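Local coordinates for protein group 3 allergen SMIPP-S Yv6023A04 (PDB 3H7O) that has the chymotrypsin-like fold of S1 serine proteases but, as a scabies mite inactivated paralogue, probably lacks their proteolytic activity, at residues K158-Q172 with F200-K213. The protein carries 3 engineered substitutions. Residues are numbered along the deposited sequence; the frame is centred on the assembly and turned at random.
Sequences KYGPIFLSLQVFCAQ and FPKRPEGAPEVFTK. With SO4 (sulfate ion), chain D.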
ATOM      1  N   LYS A 158     -17.081  14.692  -1.826  1.00 26.54           N
ATOM      2  CA  LYS A 158     -15.885  15.512  -1.611  1.00 26.99           C
ATOM      3  C   LYS A 158     -14.880  15.383  -2.756  1.00 26.86           C
ATOM      4  O   LYS A 158     -14.194  16.348  -3.095  1.00 27.34           O
ATOM      5  CB  LYS A 158     -15.222  15.180  -0.272  1.00 27.28           C
ATOM      6  CG  LYS A 158     -15.954  15.761   0.921  1.00 27.07           C
ATOM      7  CD  LYS A 158     -15.309  15.366   2.235  1.00 29.15           C
ATOM      8  CE  LYS A 158     -16.072  15.959   3.400  1.00 30.95           C
ATOM      9  NZ  LYS A 158     -15.419  15.662   4.699  1.00 32.25           N
ATOM     10  N   TYR A 159     -14.807  14.195  -3.351  1.00 26.23           N
ATOM     11  CA  TYR A 159     -13.925  13.955  -4.493  1.00 26.81           C
ATOM     12  C   TYR A 159     -14.489  14.481  -5.812  1.00 27.05           C
ATOM     13  O   TYR A 159     -13.777  14.534  -6.818  1.00 26.32           O
ATOM     14  CB  TYR A 159     -13.555  12.473  -4.592  1.00 26.39           C
ATOM     15  CG  TYR A 159     -12.301  12.136  -3.823  1.00 26.61           C
ATOM     16  CD1 TYR A 159     -12.326  11.974  -2.434  1.00 24.71           C
ATOM     17  CD2 TYR A 159     -11.080  11.994  -4.482  1.00 26.83           C
ATOM     18  CE1 TYR A 159     -11.160  11.673  -1.721  1.00 25.39           C
ATOM     19  CE2 TYR A 159      -9.915  11.686  -3.783  1.00 29.91           C
ATOM     20  CZ  TYR A 159      -9.958  11.529  -2.407  1.00 26.64           C
ATOM     21  OH  TYR A 159      -8.794  11.221  -1.727  1.00 28.26           O
ATOM     22  N   GLY A 160     -15.761  14.874  -5.793  1.00 28.79           N
ATOM     23  CA  GLY A 160     -16.407  15.556  -6.915  1.00 29.35           C
ATOM     24  C   GLY A 160     -16.351  14.804  -8.233  1.00 29.48           C
ATOM     25  O   GLY A 160     -16.893  13.708  -8.341  1.00 29.67           O
ATOM     26  N   PRO A 161     -15.685  15.390  -9.247  1.00 29.80           N
ATOM     27  CA  PRO A 161     -15.614  14.793 -10.585  1.00 29.16           C
ATOM     28  C   PRO A 161     -14.691  13.576 -10.686  1.00 28.19           C
ATOM     29  O   PRO A 161     -14.667  12.921 -11.726  1.00 27.87           O
ATOM     30  CB  PRO A 161     -15.074  15.937 -11.447  1.00 29.54           C
ATOM     31  CG  PRO A 161     -14.278  16.767 -10.507  1.00 30.85           C
ATOM     32  CD  PRO A 161     -15.012  16.702  -9.196  1.00 30.13           C
ATOM     33  N   ILE A 162     -13.936  13.291  -9.623  1.00 26.92           N
ATOM     34  CA  ILE A 162     -13.034  12.140  -9.586  1.00 26.42           C
ATOM     35  C   ILE A 162     -13.816  10.868  -9.259  1.00 25.48           C
ATOM     36  O   ILE A 162     -14.415  10.752  -8.184  1.00 24.51           O
ATOM     37  CB  ILE A 162     -11.873  12.340  -8.568  1.00 26.38           C
ATOM     38  CG1 ILE A 162     -10.920  13.444  -9.052  1.00 28.39           C
ATOM     39  CG2 ILE A 162     -11.118  11.024  -8.325  1.00 27.86           C
ATOM     40  CD1 ILE A 162      -9.849  13.850  -8.045  1.00 28.78           C
ATOM     41  N   PHE A 163     -13.805   9.919 -10.193  1.00 24.88           N
ATOM     42  CA  PHE A 163     -14.518   8.660  -9.997  1.00 24.17           C
ATOM     43  C   PHE A 163     -13.866   7.802  -8.920  1.00 23.46           C
ATOM     44  O   PHE A 163     -12.651   7.567  -8.938  1.00 23.77           O
ATOM     45  CB  PHE A 163     -14.638   7.859 -11.303  1.00 23.65           C
ATOM     46  CG  PHE A 163     -15.267   6.501 -11.122  1.00 23.66           C
ATOM     47  CD1 PHE A 163     -16.652   6.361 -11.083  1.00 25.70           C
ATOM     48  CD2 PHE A 163     -14.476   5.366 -10.973  1.00 23.92           C
ATOM     49  CE1 PHE A 163     -17.243   5.108 -10.903  1.00 23.17           C
ATOM     50  CE2 PHE A 163     -15.057   4.107 -10.791  1.00 26.02           C
ATOM     51  CZ  PHE A 163     -16.445   3.984 -10.757  1.00 20.07           C
ATOM     52  N   LEU A 164     -14.691   7.335  -7.989  1.00 22.41           N
ATOM     53  CA  LEU A 164     -14.275   6.329  -7.016  1.00 22.21           C
ATOM     54  C   LEU A 164     -15.179   5.116  -7.164  1.00 22.36           C
ATOM     55  O   LEU A 164     -16.398   5.252  -7.196  1.00 22.44           O
ATOM     56  CB  LEU A 164     -14.371   6.868  -5.587  1.00 22.14           C
ATOM     57  CG  LEU A 164     -13.490   8.049  -5.170  1.00 23.86           C
ATOM     58  CD1 LEU A 164     -13.845   8.456  -3.756  1.00 22.52           C
ATOM     59  CD2 LEU A 164     -12.020   7.693  -5.264  1.00 21.86           C
ATOM     60  N   SER A 165     -14.568   3.939  -7.250  1.00 23.31           N
ATOM     61  CA  SER A 165     -15.287   2.684  -7.443  1.00 24.26           C
ATOM     62  C   SER A 165     -16.058   2.224  -6.203  1.00 23.66           C
ATOM     63  O   SER A 165     -16.005   2.852  -5.140  1.00 23.25           O
ATOM     64  CB  SER A 165     -14.302   1.589  -7.857  1.00 23.81           C
ATOM     65  OG  SER A 165     -13.533   1.162  -6.744  1.00 27.63           O
ATOM     66  N   LEU A 166     -16.767   1.111  -6.362  1.00 23.97           N
ATOM     67  CA  LEU A 166     -17.476   0.453  -5.274  1.00 25.33           C
ATOM     68  C   LEU A 166     -16.516  -0.241  -4.309  1.00 26.94           C
ATOM     69  O   LEU A 166     -16.868  -0.516  -3.160  1.00 29.25           O
ATOM     70  CB  LEU A 166     -18.471  -0.569  -5.842  1.00 25.36           C
ATOM     71  CG  LEU A 166     -19.692  -0.013  -6.583  1.00 23.00           C
ATOM     72  CD1 LEU A 166     -20.337  -1.092  -7.453  1.00 26.05           C
ATOM     73  CD2 LEU A 166     -20.703   0.557  -5.598  1.00 21.44           C
ATOM     74  N   GLN A 167     -15.300  -0.515  -4.777  1.00 26.60           N
ATOM     75  CA  GLN A 167     -14.356  -1.328  -4.023  1.00 27.50           C
ATOM     76  C   GLN A 167     -13.346  -0.498  -3.225  1.00 27.71           C
ATOM     77  O   GLN A 167     -12.166  -0.846  -3.143  1.00 28.37           O
ATOM     78  CB  GLN A 167     -13.645  -2.317  -4.955  1.00 27.87           C
ATOM     79  CG  GLN A 167     -14.550  -3.419  -5.517  1.00 30.29           C
ATOM     80  CD  GLN A 167     -15.422  -2.959  -6.670  1.00 34.72           C
ATOM     81  OE1 GLN A 167     -15.028  -2.098  -7.459  1.00 36.36           O
ATOM     82  NE2 GLN A 167     -16.612  -3.539  -6.780  1.00 37.41           N
ATOM     83  N   VAL A 168     -13.819   0.596  -2.636  1.00 27.36           N
ATOM     84  CA  VAL A 168     -12.970   1.453  -1.808  1.00 26.83           C
ATOM     85  C   VAL A 168     -13.640   1.795  -0.476  1.00 26.36           C
ATOM     86  O   VAL A 168     -14.845   1.609  -0.305  1.00 25.74           O
ATOM     87  CB  VAL A 168     -12.546   2.771  -2.541  1.00 26.33           C
ATOM     88  CG1 VAL A 168     -11.745   2.472  -3.816  1.00 29.03           C
ATOM     89  CG2 VAL A 168     -13.750   3.672  -2.838  1.00 26.56           C
ATOM     90  N   PHE A 169     -12.836   2.260   0.476  1.00 25.22           N
ATOM     91  CA  PHE A 169     -13.352   2.972   1.634  1.00 25.20           C
ATOM     92  C   PHE A 169     -12.484   4.201   1.872  1.00 26.24           C
ATOM     93  O   PHE A 169     -11.370   4.309   1.335  1.00 26.41           O
ATOM     94  CB  PHE A 169     -13.438   2.082   2.890  1.00 24.82           C
ATOM     95  CG  PHE A 169     -12.103   1.687   3.463  1.00 24.92           C
ATOM     96  CD1 PHE A 169     -11.475   0.515   3.053  1.00 24.39           C
ATOM     97  CD2 PHE A 169     -11.481   2.477   4.426  1.00 27.39           C
ATOM     98  CE1 PHE A 169     -10.238   0.143   3.585  1.00 24.98           C
ATOM     99  CE2 PHE A 169     -10.240   2.114   4.964  1.00 25.16           C
ATOM    100  CZ  PHE A 169      -9.624   0.948   4.547  1.00 24.51           C
ATOM    101  N   CYS A 170     -13.005   5.129   2.661  1.00 26.65           N
ATOM    102  CA  CYS A 170     -12.281   6.354   2.965  1.00 27.10           C
ATOM    103  C   CYS A 170     -12.009   6.476   4.452  1.00 26.83           C
ATOM    104  O   CYS A 170     -12.775   5.978   5.278  1.00 27.10           O
ATOM    105  CB  CYS A 170     -13.057   7.568   2.465  1.00 28.13           C
ATOM    106  SG  CYS A 170     -13.326   7.591   0.683  1.00 31.74           S
ATOM    107  N   ALA A 171     -10.911   7.149   4.783  1.00 26.28           N
ATOM    108  CA  ALA A 171     -10.525   7.374   6.167  1.00 26.80           C
ATOM    109  C   ALA A 171      -9.748   8.683   6.279  1.00 26.97           C
ATOM    110  O   ALA A 171      -9.125   9.131   5.311  1.00 25.52           O
ATOM    111  CB  ALA A 171      -9.702   6.201   6.690  1.00 26.13           C
ATOM    112  N   GLN A 172      -9.794   9.300   7.454  1.00 27.64           N
ATOM    113  CA  GLN A 172      -9.160  10.604   7.651  1.00 29.03           C
ATOM    114  C   GLN A 172      -8.799  10.858   9.109  1.00 28.83           C
ATOM    115  O   GLN A 172      -9.487  10.398  10.021  1.00 29.25           O
ATOM    116  CB  GLN A 172     -10.078  11.724   7.132  1.00 28.78           C
ATOM    117  CG  GLN A 172      -9.394  13.078   6.940  1.00 32.41           C
ATOM    118  CD  GLN A 172     -10.235  14.060   6.139  1.00 33.08           C
ATOM    119  OE1 GLN A 172     -11.443  13.886   5.987  1.00 32.83           O
ATOM    120  NE2 GLN A 172      -9.594  15.100   5.624  1.00 35.45           N
ATOM    121  N   PHE A 200      -4.815   9.966  -5.294  1.00 30.67           N
ATOM    122  CA  PHE A 200      -5.285  10.777  -6.408  1.00 29.66           C
ATOM    123  C   PHE A 200      -4.633  12.158  -6.348  1.00 30.63           C
ATOM    124  O   PHE A 200      -5.002  12.981  -5.511  1.00 30.09           O
ATOM    125  CB  PHE A 200      -6.812  10.898  -6.378  1.00 29.06           C
ATOM    126  CG  PHE A 200      -7.524   9.607  -6.645  1.00 27.36           C
ATOM    127  CD1 PHE A 200      -7.932   9.278  -7.937  1.00 26.80           C
ATOM    128  CD2 PHE A 200      -7.780   8.710  -5.610  1.00 26.92           C
ATOM    129  CE1 PHE A 200      -8.588   8.078  -8.191  1.00 27.75           C
ATOM    130  CE2 PHE A 200      -8.430   7.509  -5.855  1.00 28.13           C
ATOM    131  CZ  PHE A 200      -8.837   7.192  -7.148  1.00 29.05           C
ATOM    132  N   PRO A 201      -3.647  12.408  -7.232  1.00 31.53           N
ATOM    133  CA  PRO A 201      -2.906  13.677  -7.257  1.00 32.06           C
ATOM    134  C   PRO A 201      -3.791  14.917  -7.425  1.00 32.09           C
ATOM    135  O   PRO A 201      -3.451  15.989  -6.920  1.00 31.91           O
ATOM    136  CB  PRO A 201      -1.972  13.519  -8.468  1.00 32.32           C
ATOM    137  CG  PRO A 201      -2.529  12.368  -9.256  1.00 32.98           C
ATOM    138  CD  PRO A 201      -3.136  11.463  -8.239  1.00 31.99           C
ATOM    139  N   LYS A 202      -4.917  14.769  -8.121  1.00 31.38           N
ATOM    140  CA  LYS A 202      -5.792  15.908  -8.410  1.00 31.81           C
ATOM    141  C   LYS A 202      -6.914  16.098  -7.384  1.00 30.91           C
ATOM    142  O   LYS A 202      -7.814  16.915  -7.590  1.00 30.32           O
ATOM    143  CB  LYS A 202      -6.359  15.795  -9.830  1.00 32.48           C
ATOM    144  CG  LYS A 202      -5.310  16.000 -10.912  1.00 36.75           C
ATOM    145  CD  LYS A 202      -5.845  15.680 -12.299  1.00 40.01           C
ATOM    146  CE  LYS A 202      -4.735  15.769 -13.346  1.00 42.50           C
ATOM    147  NZ  LYS A 202      -3.635  14.782 -13.106  1.00 41.46           N
ATOM    148  N   ARG A 203      -6.842  15.363  -6.276  1.00 30.18           N
ATOM    149  CA  ARG A 203      -7.864  15.422  -5.229  1.00 29.90           C
ATOM    150  C   ARG A 203      -8.016  16.828  -4.637  1.00 29.03           C
ATOM    151  O   ARG A 203      -7.060  17.612  -4.645  1.00 29.04           O
ATOM    152  CB  ARG A 203      -7.563  14.405  -4.127  1.00 30.06           C
ATOM    153  CG  ARG A 203      -6.478  14.823  -3.152  1.00 33.05           C
ATOM    154  CD  ARG A 203      -6.100  13.662  -2.271  1.00 36.86           C
ATOM    155  NE  ARG A 203      -5.592  14.093  -0.973  1.00 36.49           N
ATOM    156  CZ  ARG A 203      -4.980  13.291  -0.107  1.00 37.55           C
ATOM    157  NH1 ARG A 203      -4.780  12.012  -0.402  1.00 34.71           N
ATOM    158  NH2 ARG A 203      -4.560  13.775   1.051  1.00 37.57           N
ATOM    159  N   PRO A 204      -9.219  17.155  -4.131  1.00 28.45           N
ATOM    160  CA  PRO A 204      -9.422  18.495  -3.599  1.00 28.42           C
ATOM    161  C   PRO A 204      -8.736  18.671  -2.253  1.00 27.64           C
ATOM    162  O   PRO A 204      -8.450  17.693  -1.567  1.00 28.28           O
ATOM    163  CB  PRO A 204     -10.945  18.587  -3.420  1.00 27.88           C
ATOM    164  CG  PRO A 204     -11.509  17.397  -4.109  1.00 29.32           C
ATOM    165  CD  PRO A 204     -10.451  16.354  -4.052  1.00 28.76           C
ATOM    166  N   GLU A 205      -8.472  19.921  -1.896  1.00 27.17           N
ATOM    167  CA  GLU A 205      -7.956  20.256  -0.585  1.00 26.79           C
ATOM    168  C   GLU A 205      -8.882  19.708   0.503  1.00 26.25           C
ATOM    169  O   GLU A 205     -10.105  19.838   0.412  1.00 25.71           O
ATOM    170  CB  GLU A 205      -7.854  21.771  -0.461  1.00 27.22           C
ATOM    171  CG  GLU A 205      -6.987  22.249   0.675  1.00 28.86           C
ATOM    172  CD  GLU A 205      -7.135  23.732   0.899  1.00 29.15           C
ATOM    173  OE1 GLU A 205      -8.226  24.164   1.334  1.00 29.61           O
ATOM    174  OE2 GLU A 205      -6.163  24.464   0.630  1.00 27.63           O
ATOM    175  N   GLY A 206      -8.292  19.081   1.516  1.00 26.41           N
ATOM    176  CA  GLY A 206      -9.046  18.591   2.668  1.00 26.51           C
ATOM    177  C   GLY A 206      -9.694  17.229   2.486  1.00 25.84           C
ATOM    178  O   GLY A 206     -10.288  16.697   3.424  1.00 26.07           O
ATOM    179  N   ALA A 207      -9.572  16.660   1.287  1.00 26.11           N
ATOM    180  CA  ALA A 207     -10.192  15.371   0.962  1.00 25.85           C
ATOM    181  C   ALA A 207      -9.721  14.242   1.881  1.00 26.41           C
ATOM    182  O   ALA A 207      -8.559  14.222   2.298  1.00 25.65           O
ATOM    183  CB  ALA A 207      -9.925  14.999  -0.494  1.00 25.78           C
ATOM    184  N   PRO A 208     -10.618  13.285   2.182  1.00 25.98           N
ATOM    185  CA  PRO A 208     -10.193  12.112   2.943  1.00 25.87           C
ATOM    186  C   PRO A 208      -9.253  11.248   2.111  1.00 25.28           C
ATOM    187  O   PRO A 208      -9.188  11.400   0.890  1.00 24.00           O
ATOM    188  CB  PRO A 208     -11.501  11.346   3.190  1.00 25.64           C
ATOM    189  CG  PRO A 208     -12.609  12.292   2.832  1.00 26.70           C
ATOM    190  CD  PRO A 208     -12.043  13.211   1.808  1.00 26.41           C
ATOM    191  N   GLU A 209      -8.521  10.362   2.776  1.00 24.81           N
ATOM    192  CA  GLU A 209      -7.703   9.377   2.085  1.00 25.03           C
ATOM    193  C   GLU A 209      -8.598   8.262   1.549  1.00 25.56           C
ATOM    194  O   GLU A 209      -9.619   7.934   2.156  1.00 24.90           O
ATOM    195  CB  GLU A 209      -6.625   8.812   3.019  1.00 25.33           C
ATOM    196  CG  GLU A 209      -5.686   9.865   3.631  1.00 24.62           C
ATOM    197  CD  GLU A 209      -4.853  10.631   2.598  1.00 27.53           C
ATOM    198  OE1 GLU A 209      -4.608  10.105   1.490  1.00 25.75           O
ATOM    199  OE2 GLU A 209      -4.423  11.764   2.907  1.00 27.02           O
ATOM    200  N   VAL A 210      -8.216   7.695   0.407  1.00 24.95           N
ATOM    201  CA  VAL A 210      -8.971   6.599  -0.199  1.00 25.77           C
ATOM    202  C   VAL A 210      -8.140   5.327  -0.200  1.00 25.63           C
ATOM    203  O   VAL A 210      -6.933   5.358  -0.467  1.00 25.34           O
ATOM    204  CB  VAL A 210      -9.442   6.939  -1.639  1.00 25.16           C
ATOM    205  CG1 VAL A 210     -10.210   5.758  -2.271  1.00 27.24           C
ATOM    206  CG2 VAL A 210     -10.329   8.172  -1.623  1.00 26.02           C
ATOM    207  N   PHE A 211      -8.800   4.216   0.104  1.00 26.13           N
ATOM    208  CA  PHE A 211      -8.154   2.916   0.206  1.00 26.36           C
ATOM    209  C   PHE A 211      -8.934   1.904  -0.599  1.00 27.22           C
ATOM    210  O   PHE A 211     -10.157   1.843  -0.502  1.00 26.85           O
ATOM    211  CB  PHE A 211      -8.099   2.465   1.667  1.00 27.24           C
ATOM    212  CG  PHE A 211      -7.338   3.406   2.556  1.00 26.91           C
ATOM    213  CD1 PHE A 211      -5.973   3.243   2.746  1.00 30.30           C
ATOM    214  CD2 PHE A 211      -7.983   4.473   3.180  1.00 28.39           C
ATOM    215  CE1 PHE A 211      -5.252   4.127   3.555  1.00 27.83           C
ATOM    216  CE2 PHE A 211      -7.277   5.361   3.988  1.00 25.96           C
ATOM    217  CZ  PHE A 211      -5.908   5.182   4.178  1.00 29.38           C
ATOM    218  N   THR A 212      -8.226   1.119  -1.402  1.00 26.88           N
ATOM    219  CA  THR A 212      -8.830  -0.014  -2.082  1.00 27.05           C
ATOM    220  C   THR A 212      -9.198  -1.043  -1.019  1.00 27.25           C
ATOM    221  O   THR A 212      -8.362  -1.422  -0.196  1.00 26.85           O
ATOM    222  CB  THR A 212      -7.867  -0.629  -3.116  1.00 26.28           C
ATOM    223  OG1 THR A 212      -7.567   0.347  -4.120  1.00 28.02           O
ATOM    224  CG2 THR A 212      -8.495  -1.852  -3.783  1.00 27.60           C
ATOM    225  N   LYS A 213     -10.456  -1.468  -1.041  1.00 27.15           N
ATOM    226  CA  LYS A 213     -10.993  -2.400  -0.065  1.00 28.78           C
ATOM    227  C   LYS A 213     -10.502  -3.819  -0.367  1.00 27.27           C
ATOM    228  O   LYS A 213     -10.923  -4.437  -1.344  1.00 27.47           O
ATOM    229  CB  LYS A 213     -12.521  -2.312  -0.081  1.00 29.31           C
ATOM    230  CG  LYS A 213     -13.243  -3.114   0.989  1.00 32.49           C
ATOM    231  CD  LYS A 213     -14.656  -2.580   1.235  1.00 37.61           C
ATOM    232  CE  LYS A 213     -15.454  -2.400  -0.057  1.00 39.53           C
ATOM    233  NZ  LYS A 213     -16.915  -2.629   0.159  1.00 38.15           N
TER
HETATM  234  S   SO4 D 230      -4.489  18.970   1.873  1.00 63.62           S
HETATM  235  O1  SO4 D 230      -4.905  19.250   3.243  1.00 64.19           O
HETATM  236  O2  SO4 D 230      -3.473  17.922   1.874  1.00 63.53           O
HETATM  237  O3  SO4 D 230      -3.944  20.182   1.264  1.00 64.35           O
HETATM  238  O4  SO4 D 230      -5.648  18.529   1.111  1.00 63.85           O
HETATM  239  O   HOH W   1     -12.709  15.914   4.939  1.00 36.27           O
HETATM  240  O   HOH W   2      -6.262  10.367  -2.664  1.00 30.97           O
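F169 holds CG between its backbone N and carbonyl carbon (chi1 69°), which lays its ring against F211, whose CG stands anti to the carbonyl carbon (chi1 -60°). They are a hydrogen-bonded pair of the antiparallel strands 168-172 and 209-213 in the second β-barrel of the chymotrypsin fold, side chains on the same sheet face. F211 CB sits over one face of the F169 ring, 3.6 Å from F169 CZ, a CH-pi contact; the rings themselves, nearly parallel, are slid apart and barely overlap. Small A171 leaves room for F211, A171 CB lying 3.7 Å from F211 CE2. Paired backbone hydrogen bonds also tie A171 to E209. On the other sheet face V210 packs against C170, whose SG is disulfide-bonded to C155. Y159 suits its place because its apolar ring packs on V210 CG2 and A207 CB and forms an offset edge-to-face stack with F200, its edge toward the F200 face, planes at 73°, while L164 CD2 lies 3.6 Å from F200 CE2. The extended side chain of Q172 runs past P208, and NE2 donates to G206 O from above the carbonyl plane. R203 forms an end-on salt bridge with E209, NH1 to OE1 and NH2 to OE2; NH1 also donates to a water that itself donates to Y159 OH, whose own proton goes to P208 O at 2.7 Å.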